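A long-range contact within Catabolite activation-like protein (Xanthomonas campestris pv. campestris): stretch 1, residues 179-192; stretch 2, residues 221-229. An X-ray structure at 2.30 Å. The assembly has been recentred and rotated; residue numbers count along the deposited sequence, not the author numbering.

Stretch 1 (179-192) SHPQGTQLRVSRQE
Stretch 2 221-229: GKTVVLYGT

Two antiparallel strands, one carrying Gly183, Thr184, Gln185 and Leu186, the other running from Thr223 to Tyr227, pair at 162° between their N-to-C directions, their axes approaching to 4.6 Å; the contact buries 757 Å². Both are mostly extended, as in Thr184 (phi/psi -146/136°) and Val224 (-134/125°), but Gly183 is at -170/-94°. Thr184 faces Leu226 and Leu186 faces Val224 as hydrogen-bonded pairs (CA to CA 5.4 and 5.1 Å); Gln185 with Val225 and Gly183 with Tyr227 are the narrower non-hydrogen-bonded pairs (CA to CA 4.4 and 4.3 Å). Leu186 N donates to Val224 O (2.7 Å), Val224 N to Leu186 O (2.9 Å) and Thr184 N to Leu226 O (3.1 Å); the return bond from Leu226 N to Thr184 O (2.9 Å) is weak because its angle is only 130°.

Lys222, which has the most covered surface, precedes its strand at phi/psi -113/-21°. Its CA-to-CB bond points sideways, but chi angles t, p, t, t bring the chain back, leaving NZ 3.8 Å from Ser189 CB and 3.9 Å from Gln191 OE1. Ser189 (chi1 p) is the N-cap of the helix that begins at Arg190.

Val225 (-104/95°, chi1 t) comes next, sharing a sheet face with Gln185. Its CG1 sits over one face of the His180 ring, 3.6 Å from the centroid and 14° off the normal, a CH-pi contact; His180 has chi1 t and chi2 -73°. Val225 CG2 lies 3.1 Å from Gln185 OE1, whose side chain is t, p.

Thr223 (-112/168°, chi1 26°) packs its CG2 3.3 Å from Arg187 CB. At the other end, Gly183 CA lies 3.3 Å from Leu226 O in a CA-H...O contact; a CB on Gly183 would clash with that oxygen.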

# COMPACT_ATOMS: atom_id res chain seq x y z
N SER D 179 12.33 -4.50 -27.84
CA SER D 179 13.70 -4.08 -28.15
C SER D 179 13.77 -3.24 -29.43
O SER D 179 12.98 -3.43 -30.36
CB SER D 179 14.61 -5.31 -28.28
OG SER D 179 14.65 -6.06 -27.07
N HIS D 180 14.73 -2.32 -29.48
CA HIS D 180 14.92 -1.40 -30.61
C HIS D 180 16.41 -1.24 -30.89
O HIS D 180 17.24 -1.42 -30.00
CB HIS D 180 14.30 -0.04 -30.22
CG HIS D 180 13.96 0.84 -31.37
ND1 HIS D 180 14.91 1.50 -32.12
CD2 HIS D 180 12.76 1.21 -31.89
CE1 HIS D 180 14.32 2.23 -33.05
NE2 HIS D 180 13.01 2.07 -32.93
N PRO D 181 16.78 -0.92 -32.15
CA PRO D 181 18.20 -0.74 -32.52
C PRO D 181 18.88 0.37 -31.71
O PRO D 181 20.10 0.37 -31.53
CB PRO D 181 18.12 -0.38 -34.01
CG PRO D 181 16.93 -1.16 -34.47
CD PRO D 181 15.93 -0.90 -33.36
N GLN D 182 18.07 1.31 -31.22
CA GLN D 182 18.57 2.43 -30.43
C GLN D 182 18.63 2.06 -28.96
O GLN D 182 19.60 2.39 -28.26
CB GLN D 182 17.66 3.65 -30.61
CG GLN D 182 17.77 4.30 -31.97
CD GLN D 182 19.20 4.67 -32.31
OE1 GLN D 182 19.94 5.18 -31.47
NE2 GLN D 182 19.60 4.41 -33.56
N GLY D 183 17.59 1.39 -28.49
CA GLY D 183 17.52 0.97 -27.10
C GLY D 183 16.37 0.01 -26.87
O GLY D 183 16.50 -1.20 -27.06
N THR D 184 15.24 0.57 -26.45
CA THR D 184 14.04 -0.21 -26.19
C THR D 184 12.83 0.64 -26.56
O THR D 184 12.78 1.82 -26.23
CB THR D 184 13.93 -0.61 -24.71
OG1 THR D 184 15.03 -1.46 -24.35
CG2 THR D 184 12.63 -1.37 -24.45
N GLN D 185 11.88 0.03 -27.25
CA GLN D 185 10.66 0.71 -27.66
C GLN D 185 9.56 0.45 -26.64
O GLN D 185 9.00 -0.65 -26.57
CB GLN D 185 10.21 0.23 -29.05
CG GLN D 185 8.82 0.73 -29.45
CD GLN D 185 8.70 2.24 -29.35
OE1 GLN D 185 9.11 2.98 -30.25
NE2 GLN D 185 8.16 2.71 -28.23
N LEU D 186 9.26 1.47 -25.84
CA LEU D 186 8.25 1.36 -24.79
C LEU D 186 7.03 2.21 -25.11
O LEU D 186 7.08 3.44 -25.08
CB LEU D 186 8.83 1.80 -23.44
CG LEU D 186 10.16 1.18 -23.00
CD1 LEU D 186 10.59 1.77 -21.67
CD2 LEU D 186 10.02 -0.33 -22.88
N ARG D 187 5.92 1.54 -25.42
CA ARG D 187 4.68 2.23 -25.75
C ARG D 187 3.93 2.72 -24.52
O ARG D 187 3.19 1.96 -23.89
CB ARG D 187 3.78 1.30 -26.57
CG ARG D 187 2.48 1.94 -27.04
CD ARG D 187 1.83 1.10 -28.15
NE ARG D 187 1.67 -0.30 -27.76
CZ ARG D 187 0.82 -0.74 -26.84
NH1 ARG D 187 0.04 0.12 -26.19
NH2 ARG D 187 0.76 -2.03 -26.56
N VAL D 188 4.12 3.99 -24.19
CA VAL D 188 3.44 4.61 -23.05
C VAL D 188 3.00 6.03 -23.42
O VAL D 188 3.83 6.90 -23.67
CB VAL D 188 4.36 4.69 -21.80
CG1 VAL D 188 3.63 5.41 -20.67
CG2 VAL D 188 4.75 3.29 -21.35
N SER D 189 1.69 6.24 -23.46
CA SER D 189 1.12 7.53 -23.79
C SER D 189 1.51 8.60 -22.78
O SER D 189 1.77 8.30 -21.61
CB SER D 189 -0.40 7.42 -23.88
OG SER D 189 -0.91 6.61 -22.83
N ARG D 190 1.57 9.85 -23.23
CA ARG D 190 1.93 10.97 -22.38
C ARG D 190 0.97 11.04 -21.19
O ARG D 190 1.36 11.43 -20.08
CB ARG D 190 1.88 12.28 -23.18
CG ARG D 190 2.09 13.54 -22.34
CD ARG D 190 2.88 14.61 -23.09
NE ARG D 190 2.13 15.29 -24.14
CZ ARG D 190 2.59 16.32 -24.85
NH1 ARG D 190 3.81 16.79 -24.61
NH2 ARG D 190 1.84 16.89 -25.78
N GLN D 191 -0.28 10.66 -21.43
CA GLN D 191 -1.30 10.66 -20.39
C GLN D 191 -0.95 9.66 -19.29
O GLN D 191 -0.94 10.01 -18.12
CB GLN D 191 -2.66 10.32 -21.02
CG GLN D 191 -3.17 11.40 -21.97
CD GLN D 191 -4.04 10.84 -23.09
OE1 GLN D 191 -3.57 10.06 -23.93
NE2 GLN D 191 -5.31 11.24 -23.11
N GLU D 192 -0.66 8.42 -19.68
CA GLU D 192 -0.30 7.37 -18.73
C GLU D 192 0.97 7.68 -17.96
O GLU D 192 1.08 7.34 -16.78
CB GLU D 192 -0.15 6.02 -19.44
CG GLU D 192 -1.42 5.17 -19.42
CD GLU D 192 -1.84 4.77 -18.02
OE1 GLU D 192 -1.10 4.00 -17.36
OE2 GLU D 192 -2.91 5.22 -17.56
N GLY D 221 5.48 10.24 -31.03
CA GLY D 221 4.03 10.32 -30.96
C GLY D 221 3.29 9.58 -29.86
O GLY D 221 2.79 10.20 -28.91
N LYS D 222 3.20 8.26 -29.98
CA LYS D 222 2.50 7.45 -28.99
C LYS D 222 3.47 6.55 -28.24
O LYS D 222 3.18 6.09 -27.13
CB LYS D 222 1.43 6.59 -29.67
CG LYS D 222 0.37 6.06 -28.72
CD LYS D 222 -0.39 7.21 -28.08
CE LYS D 222 -1.66 6.75 -27.40
NZ LYS D 222 -2.51 7.91 -27.00
N THR D 223 4.63 6.30 -28.85
CA THR D 223 5.64 5.44 -28.26
C THR D 223 6.90 6.19 -27.83
O THR D 223 7.10 7.35 -28.18
CB THR D 223 6.02 4.31 -29.24
OG1 THR D 223 5.78 4.73 -30.59
CG2 THR D 223 5.21 3.05 -28.95
N VAL D 224 7.76 5.51 -27.06
CA VAL D 224 9.00 6.10 -26.57
C VAL D 224 10.17 5.14 -26.76
O VAL D 224 10.13 4.01 -26.28
CB VAL D 224 8.91 6.43 -25.07
CG1 VAL D 224 10.26 6.93 -24.56
CG2 VAL D 224 7.83 7.47 -24.84
N VAL D 225 11.21 5.60 -27.44
CA VAL D 225 12.38 4.76 -27.65
C VAL D 225 13.49 5.20 -26.71
O VAL D 225 14.24 6.12 -27.01
CB VAL D 225 12.88 4.84 -29.11
CG1 VAL D 225 13.89 3.74 -29.37
CG2 VAL D 225 11.71 4.73 -30.08
N LEU D 226 13.57 4.55 -25.56
CA LEU D 226 14.58 4.88 -24.56
C LEU D 226 15.94 4.39 -25.01
O LEU D 226 16.19 3.19 -25.06
CB LEU D 226 14.25 4.21 -23.22
CG LEU D 226 15.24 4.45 -22.07
CD1 LEU D 226 15.00 5.84 -21.47
CD2 LEU D 226 15.06 3.39 -21.00
N TYR D 227 16.82 5.33 -25.35
CA TYR D 227 18.17 4.97 -25.78
C TYR D 227 18.87 4.23 -24.66
O TYR D 227 18.66 4.51 -23.47
CB TYR D 227 18.97 6.23 -26.13
CG TYR D 227 18.38 7.04 -27.26
CD1 TYR D 227 18.75 8.37 -27.46
CD2 TYR D 227 17.42 6.48 -28.11
CE1 TYR D 227 18.19 9.13 -28.49
CE2 TYR D 227 16.86 7.23 -29.14
CZ TYR D 227 17.24 8.55 -29.32
OH TYR D 227 16.67 9.29 -30.33
N GLY D 228 19.71 3.27 -25.04
CA GLY D 228 20.44 2.50 -24.05
C GLY D 228 19.75 1.22 -23.65
O GLY D 228 19.69 0.27 -24.44
N THR D 229 19.21 1.20 -22.43
CA THR D 229 18.53 0.02 -21.90
C THR D 229 17.08 -0.13 -22.37
O THR D 229 16.58 0.79 -23.06
CB THR D 229 18.56 0.02 -20.35
OG1 THR D 229 17.76 1.11 -19.85
CG2 THR D 229 19.99 0.17 -19.83